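Local coordinates for protein carbonic anhydrase (Coccomyxa sp. PA, PDB 3UCJ) that probably catalyses the reversible hydration of carbon dioxide to hydrogencarbonate and a proton, using one zinc ion per subunit, at residues V71-V75 with N157-Q161; V90-I95 with R177-L181; C101-N105 with V187-G191; N137-L141 with K152-L156. All coordinates share one frame; numbering follows the deposited sequence.

Interaction 1 of 4, residues V71-V75 with N157-Q161. With AZM (5-acetamido-1,3,4-thiadiazole-2-sulfonamide), chain D.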
loop_
_atom_site.group_PDB
_atom_site.type_symbol
_atom_site.label_atom_id
_atom_site.label_comp_id
_atom_site.label_asym_id
_atom_site.label_seq_id
_atom_site.Cartn_x
_atom_site.Cartn_y
_atom_site.Cartn_z
ATOM N N VAL A 71 -0.187 -13.955 -3.222
ATOM C CA VAL A 71 -1.210 -14.866 -2.642
ATOM C C VAL A 71 -2.603 -14.630 -3.181
ATOM O O VAL A 71 -3.227 -13.548 -3.017
ATOM C CB VAL A 71 -1.162 -14.712 -1.043
ATOM C CG1 VAL A 71 -2.485 -15.310 -0.437
ATOM C CG2 VAL A 71 0.165 -15.251 -0.478
ATOM N N GLY A 72 -3.153 -15.645 -3.871
ATOM C CA GLY A 72 -4.444 -15.457 -4.505
ATOM C C GLY A 72 -4.491 -14.780 -5.876
ATOM O O GLY A 72 -5.558 -14.546 -6.351
ATOM N N ASN A 73 -3.354 -14.428 -6.527
ATOM C CA ASN A 73 -3.400 -13.892 -7.846
ATOM C C ASN A 73 -4.326 -12.694 -7.994
ATOM O O ASN A 73 -5.154 -12.579 -8.880
ATOM C CB ASN A 73 -3.597 -14.989 -8.956
ATOM C CG ASN A 73 -4.851 -15.860 -8.799
ATOM O OD1 ASN A 73 -4.773 -16.997 -8.274
ATOM N ND2 ASN A 73 -5.955 -15.407 -9.344
ATOM N N LEU A 74 -4.136 -11.750 -7.090
ATOM C CA LEU A 74 -5.042 -10.637 -6.995
ATOM C C LEU A 74 -4.438 -9.408 -7.742
ATOM O O LEU A 74 -3.250 -9.213 -7.720
ATOM C CB LEU A 74 -5.106 -10.207 -5.532
ATOM C CG LEU A 74 -5.703 -11.329 -4.622
ATOM C CD1 LEU A 74 -5.879 -10.658 -3.278
ATOM C CD2 LEU A 74 -7.134 -11.734 -5.041
ATOM N N VAL A 75 -5.312 -8.590 -8.266
ATOM C CA VAL A 75 -4.905 -7.373 -9.016
ATOM C C VAL A 75 -5.716 -6.219 -8.482
ATOM O O VAL A 75 -6.968 -6.176 -8.616
ATOM C CB VAL A 75 -5.248 -7.587 -10.531
ATOM C CG1 VAL A 75 -4.943 -6.277 -11.385
ATOM C CG2 VAL A 75 -4.525 -8.783 -11.044
ATOM N N ASN A 157 -12.942 -15.718 -8.793
ATOM C CA ASN A 157 -11.789 -14.850 -8.507
ATOM C C ASN A 157 -11.038 -14.576 -9.833
ATOM O O ASN A 157 -10.732 -13.388 -10.179
ATOM C CB ASN A 157 -10.892 -15.461 -7.463
ATOM C CG ASN A 157 -9.770 -14.465 -7.039
ATOM O OD1 ASN A 157 -10.060 -13.300 -6.727
ATOM N ND2 ASN A 157 -8.541 -14.916 -7.123
ATOM N N VAL A 158 -10.764 -15.628 -10.604
ATOM C CA VAL A 158 -10.181 -15.377 -11.962
ATOM C C VAL A 158 -10.988 -14.325 -12.730
ATOM O O VAL A 158 -10.429 -13.342 -13.304
ATOM C CB VAL A 158 -10.025 -16.692 -12.804
ATOM C CG1 VAL A 158 -9.517 -16.346 -14.247
ATOM C CG2 VAL A 158 -9.042 -17.635 -12.108
ATOM N N GLU A 159 -12.314 -14.532 -12.857
ATOM C CA GLU A 159 -13.086 -13.571 -13.609
ATOM C C GLU A 159 -12.952 -12.164 -13.089
ATOM O O GLU A 159 -12.897 -11.202 -13.872
ATOM C CB GLU A 159 -14.611 -13.953 -13.700
ATOM C CG GLU A 159 -15.272 -12.895 -14.635
ATOM C CD GLU A 159 -16.708 -13.176 -15.104
ATOM O OE1 GLU A 159 -17.269 -14.239 -14.699
ATOM O OE2 GLU A 159 -17.250 -12.277 -15.808
ATOM N N ALA A 160 -12.982 -11.985 -11.758
ATOM C CA ALA A 160 -12.910 -10.644 -11.218
ATOM C C ALA A 160 -11.522 -10.055 -11.516
ATOM O O ALA A 160 -11.437 -8.852 -11.759
ATOM C CB ALA A 160 -13.077 -10.728 -9.680
ATOM N N GLN A 161 -10.467 -10.885 -11.461
ATOM C CA GLN A 161 -9.108 -10.339 -11.614
ATOM C C GLN A 161 -8.903 -10.029 -13.098
ATOM O O GLN A 161 -8.243 -9.039 -13.438
ATOM C CB GLN A 161 -7.995 -11.244 -11.035
ATOM C CG GLN A 161 -8.208 -11.564 -9.528
ATOM C CD GLN A 161 -8.575 -10.323 -8.650
ATOM O OE1 GLN A 161 -8.030 -9.208 -8.860
ATOM N NE2 GLN A 161 -9.547 -10.516 -7.653
HETATM C C1 AZM D . -2.490 -20.354 -0.080
HETATM C C2 AZM D . -3.465 -19.857 2.074
HETATM C C3 AZM D . -4.227 -18.140 3.544
HETATM C C4 AZM D . -4.523 -17.746 4.979
HETATM N N1 AZM D . -2.637 -20.873 -2.801
HETATM N N2 AZM D . -3.472 -21.197 1.763
HETATM N N3 AZM D . -2.862 -21.523 0.441
HETATM N N4 AZM D . -4.150 -19.439 3.250
HETATM O O1 AZM D . -0.429 -20.785 -1.626
HETATM O O2 AZM D . -1.835 -18.846 -1.898
HETATM O O3 AZM D . -4.035 -17.292 2.631
HETATM S S1 AZM D . -1.714 -20.319 -1.643
HETATM S S2 AZM D . -2.722 -18.883 0.893
HETATM O O HOH W 1 -8.335 -17.521 -8.574
#
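Q161 reaches out of helix 146-167 and lies along the backbone of N73, L74 and V75. Q161 CG, anti to the carbonyl carbon (chi1 -57°), lies 3.3 Å from N73 O, a buried carbonyl with no polar partner in the model; a bend at chi2 then delivers the amide to the next peptide. There Q161 OE1 accepts V75 N at 2.8 Å, the donor standing above the carbonyl plane. N164 ND2 is a second donor to OE1, and Q161 NE2 is spent on N157 OD1, 3.0 Å away and one helical turn earlier; with both ends engaged, the amide is fixed in rotation. Were Q161 an alanine, V75 N would probably lose its acceptor and the N157 amide would be freer to turn. The loop so held follows strand 65-70 in the beta-carbonic anhydrase fold and lines the acetazolamide pocket, where V71 CG1 lies 3.8 Å from AZM S2. The N157 amide points its ND2 at G72 O, 3.1 Å off and in the carbonyl plane, although the hydrogen bond is bent, 136° at the hydrogen. Glycine fits position 72 because its positive phi would press a CB against the preceding carbonyl. N73 passes N157 in the opposite direction, the amide planes 44° apart, and its ND2 shares a water with N157 ND2. Both nitrogens donate to that water, which reconciles two donors only 3.4 Å apart.

Interaction 2 of 4, residues V90-I95 with R177-L181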
loop_
_atom_site.group_PDB
_atom_site.type_symbol
_atom_site.label_atom_id
_atom_site.label_comp_id
_atom_site.label_asym_id
_atom_site.label_seq_id
_atom_site.Cartn_x
_atom_site.Cartn_y
_atom_site.Cartn_z
ATOM N N VAL A 90 3.505 -3.363 -19.989
ATOM C CA VAL A 90 2.602 -2.868 -21.026
ATOM C C VAL A 90 3.273 -1.650 -21.715
ATOM O O VAL A 90 3.250 -1.522 -22.969
ATOM C CB VAL A 90 1.215 -2.484 -20.466
ATOM C CG1 VAL A 90 0.389 -1.724 -21.466
ATOM C CG2 VAL A 90 0.398 -3.757 -19.975
ATOM N N ASP A 91 3.818 -0.753 -20.914
ATOM C CA ASP A 91 4.273 0.530 -21.451
ATOM C C ASP A 91 5.682 0.471 -22.033
ATOM O O ASP A 91 5.998 1.203 -23.047
ATOM C CB ASP A 91 4.216 1.614 -20.409
ATOM C CG ASP A 91 2.804 1.989 -20.010
ATOM O OD1 ASP A 91 1.807 1.497 -20.578
ATOM O OD2 ASP A 91 2.673 2.891 -19.162
ATOM N N HIS A 92 6.575 -0.331 -21.458
ATOM C CA HIS A 92 7.948 -0.333 -21.892
ATOM C C HIS A 92 8.303 -1.555 -22.657
ATOM O O HIS A 92 8.887 -1.491 -23.748
ATOM C CB HIS A 92 8.873 -0.205 -20.702
ATOM C CG HIS A 92 8.815 1.122 -20.042
ATOM N ND1 HIS A 92 9.704 2.134 -20.330
ATOM C CD2 HIS A 92 8.022 1.584 -19.052
ATOM C CE1 HIS A 92 9.453 3.176 -19.554
ATOM N NE2 HIS A 92 8.427 2.870 -18.782
ATOM N N LEU A 93 7.925 -2.709 -22.158
ATOM C CA LEU A 93 8.229 -3.891 -22.947
ATOM C C LEU A 93 7.279 -4.132 -24.155
ATOM O O LEU A 93 7.616 -4.978 -25.005
ATOM C CB LEU A 93 8.250 -5.118 -22.068
ATOM C CG LEU A 93 9.350 -5.099 -20.989
ATOM C CD1 LEU A 93 9.362 -6.467 -20.296
ATOM C CD2 LEU A 93 10.805 -4.850 -21.616
ATOM N N LYS A 94 6.084 -3.527 -24.095
ATOM C CA LYS A 94 4.984 -3.696 -25.052
ATOM C C LYS A 94 4.673 -5.156 -25.230
ATOM O O LYS A 94 4.644 -5.710 -26.362
ATOM C CB LYS A 94 5.295 -2.962 -26.403
ATOM C CG LYS A 94 5.713 -1.535 -26.195
ATOM C CD LYS A 94 6.482 -1.012 -27.474
ATOM C CE LYS A 94 7.176 0.356 -27.264
ATOM N NZ LYS A 94 6.151 1.443 -27.404
ATOM N N ILE A 95 4.367 -5.833 -24.113
ATOM C CA ILE A 95 3.999 -7.211 -24.208
ATOM C C ILE A 95 2.660 -7.183 -24.966
ATOM O O ILE A 95 1.973 -6.122 -25.010
ATOM C CB ILE A 95 3.680 -7.834 -22.750
ATOM C CG1 ILE A 95 2.723 -6.847 -22.074
ATOM C CG2 ILE A 95 4.974 -8.193 -22.054
ATOM C CD1 ILE A 95 1.717 -7.616 -21.152
ATOM N N ARG A 177 -4.788 4.112 -26.850
ATOM C CA ARG A 177 -3.774 4.562 -27.829
ATOM C C ARG A 177 -3.596 3.548 -28.949
ATOM O O ARG A 177 -2.673 3.651 -29.763
ATOM C CB ARG A 177 -2.430 4.963 -27.129
ATOM C CG ARG A 177 -1.581 3.776 -26.592
ATOM C CD ARG A 177 -0.335 4.240 -25.752
ATOM N NE ARG A 177 0.333 3.092 -25.130
ATOM C CZ ARG A 177 0.302 2.818 -23.784
ATOM N NH1 ARG A 177 -0.297 3.626 -22.918
ATOM N NH2 ARG A 177 0.915 1.732 -23.338
ATOM N N GLY A 178 -4.467 2.539 -28.965
ATOM C CA GLY A 178 -4.456 1.510 -29.982
ATOM C C GLY A 178 -3.355 0.501 -29.901
ATOM O O GLY A 178 -3.013 -0.134 -30.893
ATOM N N GLN A 179 -2.758 0.312 -28.720
ATOM C CA GLN A 179 -1.782 -0.717 -28.588
ATOM C C GLN A 179 -2.470 -2.043 -28.438
ATOM O O GLN A 179 -3.447 -2.144 -27.682
ATOM C CB GLN A 179 -0.913 -0.415 -27.351
ATOM C CG GLN A 179 0.159 -1.405 -27.101
ATOM C CD GLN A 179 0.953 -0.975 -25.850
ATOM O OE1 GLN A 179 1.101 0.208 -25.564
ATOM N NE2 GLN A 179 1.435 -1.936 -25.150
ATOM N N PRO A 180 -2.013 -3.057 -29.211
ATOM C CA PRO A 180 -2.611 -4.361 -29.177
ATOM C C PRO A 180 -2.241 -5.038 -27.847
ATOM O O PRO A 180 -1.051 -5.194 -27.493
ATOM C CB PRO A 180 -1.944 -5.144 -30.305
ATOM C CG PRO A 180 -1.103 -4.150 -31.090
ATOM C CD PRO A 180 -0.885 -2.966 -30.190
ATOM N N LEU A 181 -3.269 -5.497 -27.170
ATOM C CA LEU A 181 -3.052 -6.081 -25.812
ATOM C C LEU A 181 -4.235 -6.980 -25.579
ATOM O O LEU A 181 -5.331 -6.520 -25.589
ATOM C CB LEU A 181 -2.987 -4.902 -24.814
ATOM C CG LEU A 181 -2.543 -5.334 -23.359
ATOM C CD1 LEU A 181 -1.260 -6.132 -23.315
ATOM C CD2 LEU A 181 -2.473 -4.000 -22.629
HETATM O O HOH W 2 -0.624 2.457 -20.313
HETATM O O HOH W 3 1.402 -4.628 -27.166
#
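The carboxylate of D91 and the amide of Q179 are joined through one nitrogen, R177 NH2, so that the arginine grips its own loop and the neighbouring helix at once. R177 and Q179 flank G178, the positive-phi residue of the Schellman motif that closes helix 169-176, with Q179 N bonded to A174 O and G178 N to W175 O. The loop leaving that motif packs against the pi-type turn at 90-92 of helix 80-92. R177 NH2 makes a salt bridge to D91 OD1 at 2.9 Å, meeting the oxygen from above the carboxylate plane, with the two flat groups 73° apart. The same nitrogen gives a 2.7 Å bond to Q179 OE1, and R177 NE adds a weak one. An arginine suits this place because it can serve two acceptors with a long chain, here extended from CG to NE.

Q179 is stretched out fully, CG anti to the backbone N (chi1 -179°), and this carries its amide to the helix. Q179 NE2 donates to V90 O at 2.9 Å along a nearly straight N-H (168°), satisfying a carbonyl of that turn. With OE1 tied to the arginine, the glutamine amide cannot easily flip.

Behind these polar groups the contact becomes apolar. L181 splits its methyls: CD2 lies 3.8 Å from V90 CG1, and A174 of helix 169-176 packs on both V90 and L181. The other branch, L181 CD1, rests 4.0 Å from I95 CD1.

Interaction 3 of 4, residues C101-N105 with V187-G191. With ZN (zinc ion), chain C.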
loop_
_atom_site.group_PDB
_atom_site.type_symbol
_atom_site.label_atom_id
_atom_site.label_comp_id
_atom_site.label_asym_id
_atom_site.label_seq_id
_atom_site.Cartn_x
_atom_site.Cartn_y
_atom_site.Cartn_z
ATOM N N CYS A 101 -4.013 -15.992 -14.137
ATOM C CA CYS A 101 -4.138 -17.408 -13.870
ATOM C C CYS A 101 -4.526 -17.684 -12.444
ATOM O O CYS A 101 -3.729 -17.396 -11.551
ATOM C CB CYS A 101 -2.795 -18.086 -14.177
ATOM S SG CYS A 101 -2.967 -19.915 -14.129
ATOM N N GLY A 102 -5.709 -18.262 -12.199
ATOM C CA GLY A 102 -5.924 -18.809 -10.844
ATOM C C GLY A 102 -5.601 -20.303 -10.826
ATOM O O GLY A 102 -5.206 -20.873 -11.858
ATOM N N HIS A 103 -5.808 -20.956 -9.691
ATOM C CA HIS A 103 -5.585 -22.417 -9.668
ATOM C C HIS A 103 -6.547 -23.113 -8.672
ATOM O O HIS A 103 -6.858 -22.594 -7.576
ATOM C CB HIS A 103 -4.139 -22.758 -9.309
ATOM C CG HIS A 103 -3.783 -22.437 -7.895
ATOM N ND1 HIS A 103 -3.735 -23.373 -6.876
ATOM C CD2 HIS A 103 -3.453 -21.248 -7.321
ATOM C CE1 HIS A 103 -3.352 -22.778 -5.750
ATOM N NE2 HIS A 103 -3.172 -21.494 -5.998
ATOM N N TYR A 104 -6.994 -24.354 -9.004
ATOM C CA TYR A 104 -7.813 -25.121 -8.031
ATOM C C TYR A 104 -6.986 -25.478 -6.845
ATOM O O TYR A 104 -5.752 -25.505 -6.916
ATOM C CB TYR A 104 -8.392 -26.394 -8.738
ATOM C CG TYR A 104 -9.358 -25.957 -9.819
ATOM C CD1 TYR A 104 -9.080 -26.184 -11.164
ATOM C CD2 TYR A 104 -10.533 -25.241 -9.490
ATOM C CE1 TYR A 104 -9.969 -25.831 -12.142
ATOM C CE2 TYR A 104 -11.428 -24.854 -10.471
ATOM C CZ TYR A 104 -11.115 -25.136 -11.807
ATOM O OH TYR A 104 -11.960 -24.766 -12.768
ATOM N N ASN A 105 -7.637 -25.706 -5.699
ATOM C CA ASN A 105 -6.936 -26.021 -4.471
ATOM C C ASN A 105 -6.120 -24.798 -3.919
ATOM O O ASN A 105 -5.128 -24.949 -3.211
ATOM C CB ASN A 105 -6.056 -27.327 -4.548
ATOM C CG ASN A 105 -5.793 -27.932 -3.178
ATOM O OD1 ASN A 105 -4.652 -27.977 -2.684
ATOM N ND2 ASN A 105 -6.867 -28.505 -2.559
ATOM N N VAL A 187 -7.077 -21.072 -15.661
ATOM C CA VAL A 187 -7.025 -21.707 -14.346
ATOM C C VAL A 187 -6.165 -22.996 -14.441
ATOM O O VAL A 187 -6.183 -23.669 -15.493
ATOM C CB VAL A 187 -8.462 -21.984 -13.812
ATOM C CG1 VAL A 187 -9.200 -23.012 -14.738
ATOM C CG2 VAL A 187 -8.371 -22.462 -12.408
ATOM N N TYR A 188 -5.358 -23.287 -13.439
ATOM C CA TYR A 188 -4.503 -24.442 -13.431
ATOM C C TYR A 188 -4.923 -25.456 -12.363
ATOM O O TYR A 188 -5.315 -25.070 -11.263
ATOM C CB TYR A 188 -3.100 -23.948 -13.133
ATOM C CG TYR A 188 -2.029 -24.951 -12.967
ATOM C CD1 TYR A 188 -1.441 -25.560 -14.087
ATOM C CD2 TYR A 188 -1.565 -25.296 -11.711
ATOM C CE1 TYR A 188 -0.429 -26.434 -13.972
ATOM C CE2 TYR A 188 -0.532 -26.193 -11.574
ATOM C CZ TYR A 188 0.022 -26.768 -12.739
ATOM O OH TYR A 188 1.039 -27.632 -12.644
ATOM N N THR A 189 -4.730 -26.740 -12.650
ATOM C CA THR A 189 -5.023 -27.818 -11.652
ATOM C C THR A 189 -3.734 -28.428 -11.127
ATOM O O THR A 189 -3.024 -29.089 -11.883
ATOM C CB THR A 189 -5.945 -28.898 -12.251
ATOM O OG1 THR A 189 -7.119 -28.241 -12.726
ATOM C CG2 THR A 189 -6.315 -29.924 -11.168
ATOM N N PRO A 190 -3.345 -28.131 -9.861
ATOM C CA PRO A 190 -2.058 -28.587 -9.430
ATOM C C PRO A 190 -1.948 -30.112 -9.594
ATOM O O PRO A 190 -0.855 -30.612 -9.897
ATOM C CB PRO A 190 -2.031 -28.223 -7.927
ATOM C CG PRO A 190 -2.869 -26.978 -7.872
ATOM C CD PRO A 190 -3.950 -27.176 -8.896
ATOM N N GLY A 191 -3.051 -30.837 -9.358
ATOM C CA GLY A 191 -2.984 -32.294 -9.280
ATOM C C GLY A 191 -2.928 -32.985 -10.633
ATOM O O GLY A 191 -2.729 -34.198 -10.663
HETATM ZN ZN ZN C . -3.199 -20.068 -4.473
#
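V187 and Y188 run beside G102 and H103 as parallel neighbours in the central sheet, and here the contact is tight and buried. Y188 N donates to G102 O at 2.9 Å, and Y104 N returns a bond of 2.9 Å to Y188 O, so the two strands, crossing at -33° with the usual twist of a sheet, are held together. Glycine suits position 102 because V158 of helix 146-167 packs where a CB would project. Further along, P190, which has no N-H to pair, instead lays its CD 3.2 Å from Y104 O.

Towards the partly exposed end Y104 does the packing. V187 CG2 sits over one face of its ring, 3.9 Å from the centroid, a CH-pi contact, and T189 OG1 comes up at the ring edge, 3.2 Å from Y104 CD1. Y104 OH is hydrogen-bonded to E155 and K196. A phenylalanine in its place would still face V187 but would probably leave E155 OE1 without its phenol partner.

H103 sends its ring away from the neighbouring strand. CG lies between the backbone N and the carbonyl carbon (chi1 69°), and H103 ND1 donates to Y104 O, whose plane it approaches from above. With ND1 engaged as donor, H103 NE2 is turned to zinc at 2.1 Å. C47, C106 and the sulfonamide nitrogen of acetazolamide, AZM N1, complete the site: the Cys-His-Cys zinc centre characteristic of beta-class carbonic anhydrases, held at the C-terminal ends of parallel strands.

Interaction 4 of 4, residues N137-L141 with K152-L156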
loop_
_atom_site.group_PDB
_atom_site.type_symbol
_atom_site.label_atom_id
_atom_site.label_comp_id
_atom_site.label_asym_id
_atom_site.label_seq_id
_atom_site.Cartn_x
_atom_site.Cartn_y
_atom_site.Cartn_z
ATOM N N ASN A 137 -21.316 -12.692 -4.789
ATOM C CA ASN A 137 -21.722 -13.922 -5.403
ATOM C C ASN A 137 -22.387 -14.932 -4.496
ATOM O O ASN A 137 -22.296 -16.091 -4.726
ATOM C CB ASN A 137 -20.533 -14.546 -6.111
ATOM C CG ASN A 137 -20.180 -13.824 -7.346
ATOM O OD1 ASN A 137 -20.856 -13.933 -8.324
ATOM N ND2 ASN A 137 -19.151 -13.036 -7.295
ATOM N N ALA A 138 -23.082 -14.472 -3.479
ATOM C CA ALA A 138 -23.799 -15.372 -2.606
ATOM C C ALA A 138 -24.622 -16.371 -3.370
ATOM O O ALA A 138 -24.623 -17.529 -3.056
ATOM C CB ALA A 138 -24.654 -14.612 -1.665
ATOM N N ALA A 139 -25.308 -15.901 -4.389
ATOM C CA ALA A 139 -26.186 -16.762 -5.186
ATOM C C ALA A 139 -25.502 -17.884 -5.936
ATOM O O ALA A 139 -26.130 -18.931 -6.188
ATOM C CB ALA A 139 -27.067 -15.934 -6.118
ATOM N N LYS A 140 -24.200 -17.728 -6.282
ATOM C CA LYS A 140 -23.484 -18.804 -6.953
ATOM C C LYS A 140 -22.746 -19.718 -5.969
ATOM O O LYS A 140 -22.268 -20.804 -6.372
ATOM C CB LYS A 140 -22.482 -18.232 -7.938
ATOM C CG LYS A 140 -23.045 -17.300 -8.909
ATOM C CD LYS A 140 -21.900 -16.813 -9.762
ATOM C CE LYS A 140 -22.338 -15.727 -10.689
ATOM N NZ LYS A 140 -22.916 -16.371 -11.879
ATOM N N LEU A 141 -22.596 -19.288 -4.718
ATOM C CA LEU A 141 -21.781 -20.018 -3.754
ATOM C C LEU A 141 -22.584 -20.789 -2.662
ATOM O O LEU A 141 -22.157 -21.868 -2.124
ATOM C CB LEU A 141 -20.783 -19.019 -3.067
ATOM C CG LEU A 141 -19.690 -18.546 -4.091
ATOM C CD1 LEU A 141 -18.893 -17.486 -3.387
ATOM C CD2 LEU A 141 -18.745 -19.648 -4.326
ATOM N N LYS A 152 -15.592 -22.986 -7.278
ATOM C CA LYS A 152 -16.298 -21.866 -7.798
ATOM C C LYS A 152 -15.642 -20.554 -7.372
ATOM O O LYS A 152 -15.551 -19.645 -8.135
ATOM C CB LYS A 152 -17.733 -21.932 -7.320
ATOM C CG LYS A 152 -18.659 -21.002 -7.963
ATOM C CD LYS A 152 -18.612 -21.129 -9.417
ATOM C CE LYS A 152 -19.930 -20.844 -9.987
ATOM N NZ LYS A 152 -19.886 -20.408 -11.363
ATOM N N MET A 153 -15.198 -20.476 -6.141
ATOM C CA MET A 153 -14.530 -19.285 -5.674
ATOM C C MET A 153 -13.283 -19.000 -6.510
ATOM O O MET A 153 -13.048 -17.898 -6.899
ATOM C CB MET A 153 -14.188 -19.410 -4.213
ATOM C CG MET A 153 -13.631 -18.156 -3.596
ATOM S SD MET A 153 -14.827 -16.887 -3.346
ATOM C CE MET A 153 -14.469 -15.724 -4.631
ATOM N N VAL A 154 -12.504 -20.022 -6.770
ATOM C CA VAL A 154 -11.344 -19.899 -7.635
ATOM C C VAL A 154 -11.715 -19.298 -8.983
ATOM O O VAL A 154 -11.127 -18.365 -9.428
ATOM C CB VAL A 154 -10.629 -21.251 -7.797
ATOM C CG1 VAL A 154 -9.639 -21.195 -8.887
ATOM C CG2 VAL A 154 -9.958 -21.627 -6.532
ATOM N N GLU A 155 -12.744 -19.834 -9.600
ATOM C CA GLU A 155 -13.207 -19.363 -10.873
ATOM C C GLU A 155 -13.727 -17.937 -10.861
ATOM O O GLU A 155 -13.449 -17.176 -11.743
ATOM C CB GLU A 155 -14.265 -20.311 -11.424
ATOM C CG GLU A 155 -13.742 -21.671 -11.737
ATOM C CD GLU A 155 -14.820 -22.737 -11.865
ATOM O OE1 GLU A 155 -14.464 -23.907 -11.909
ATOM O OE2 GLU A 155 -15.996 -22.393 -11.896
ATOM N N LEU A 156 -14.514 -17.602 -9.866
ATOM C CA LEU A 156 -15.065 -16.262 -9.763
ATOM C C LEU A 156 -13.927 -15.272 -9.553
ATOM O O LEU A 156 -14.007 -14.138 -10.060
ATOM C CB LEU A 156 -16.026 -16.157 -8.565
ATOM C CG LEU A 156 -17.410 -16.826 -8.905
ATOM C CD1 LEU A 156 -18.192 -17.012 -7.574
ATOM C CD2 LEU A 156 -18.147 -16.078 -9.997
#
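Short helix 138-141 packs against the long helix 146-167 that follows it, a local helix-helix contact in which L156 and L141 supply the apolar filling. No hydrogen bond crosses it. L156, partly exposed on the long helix, pushes its forked end among N137, at the N-cap of the short helix, and K140 and L141 within it. Its CD1 lies 3.7 Å from N137 CB, and its CD2 lies 3.8 Å from K140 CD, the methylenes of the lysine serving as hydrocarbon. N137 can afford this apolar neighbour because its ND2 is bonded to V133 O in the preceding helix.

L141 and L156 reach toward each other tip to tip, L141 CG 4.1 Å from L156 CD1. L141 also slants across the base of K152, with L141 CD2 3.9 Å from K152 CG. K152 is kinked at chi2 (54°), which turns its chain beside K140; the ammonium nitrogens K140 NZ and K152 NZ end 5.1 Å apart, a spacing that probably costs some repulsion. F222 of the third subunit also packs on L141. A leucine fits here because its two branches serve different neighbours, the remaining one, L141 CD1, touching M153 SD at 4.1 Å.

Interactions 1, 3 and 4 cluster about helix 146-167, which provides 157-161 to the first and the adjoining 152-156 to the fourth. Interactions 1 and 3 have centres 12 Å apart and touch directly, N73 OD1 lying 3.3 Å from G102 CA; together they bring G72 and H103 to the zinc and acetazolamide. Interactions 3 and 4, centres 15 Å apart, meet where V154 CG1 packs 3.4 Å from H103 O, although M153 is itself about 11 Å from the metal, side chain to ion. Interaction 2 stands apart across the chain's centre, 28 Å from interaction 3 and 32 Å from interaction 4 between centres, though its D91 side chain is about 9 Å from a bound acetazolamide.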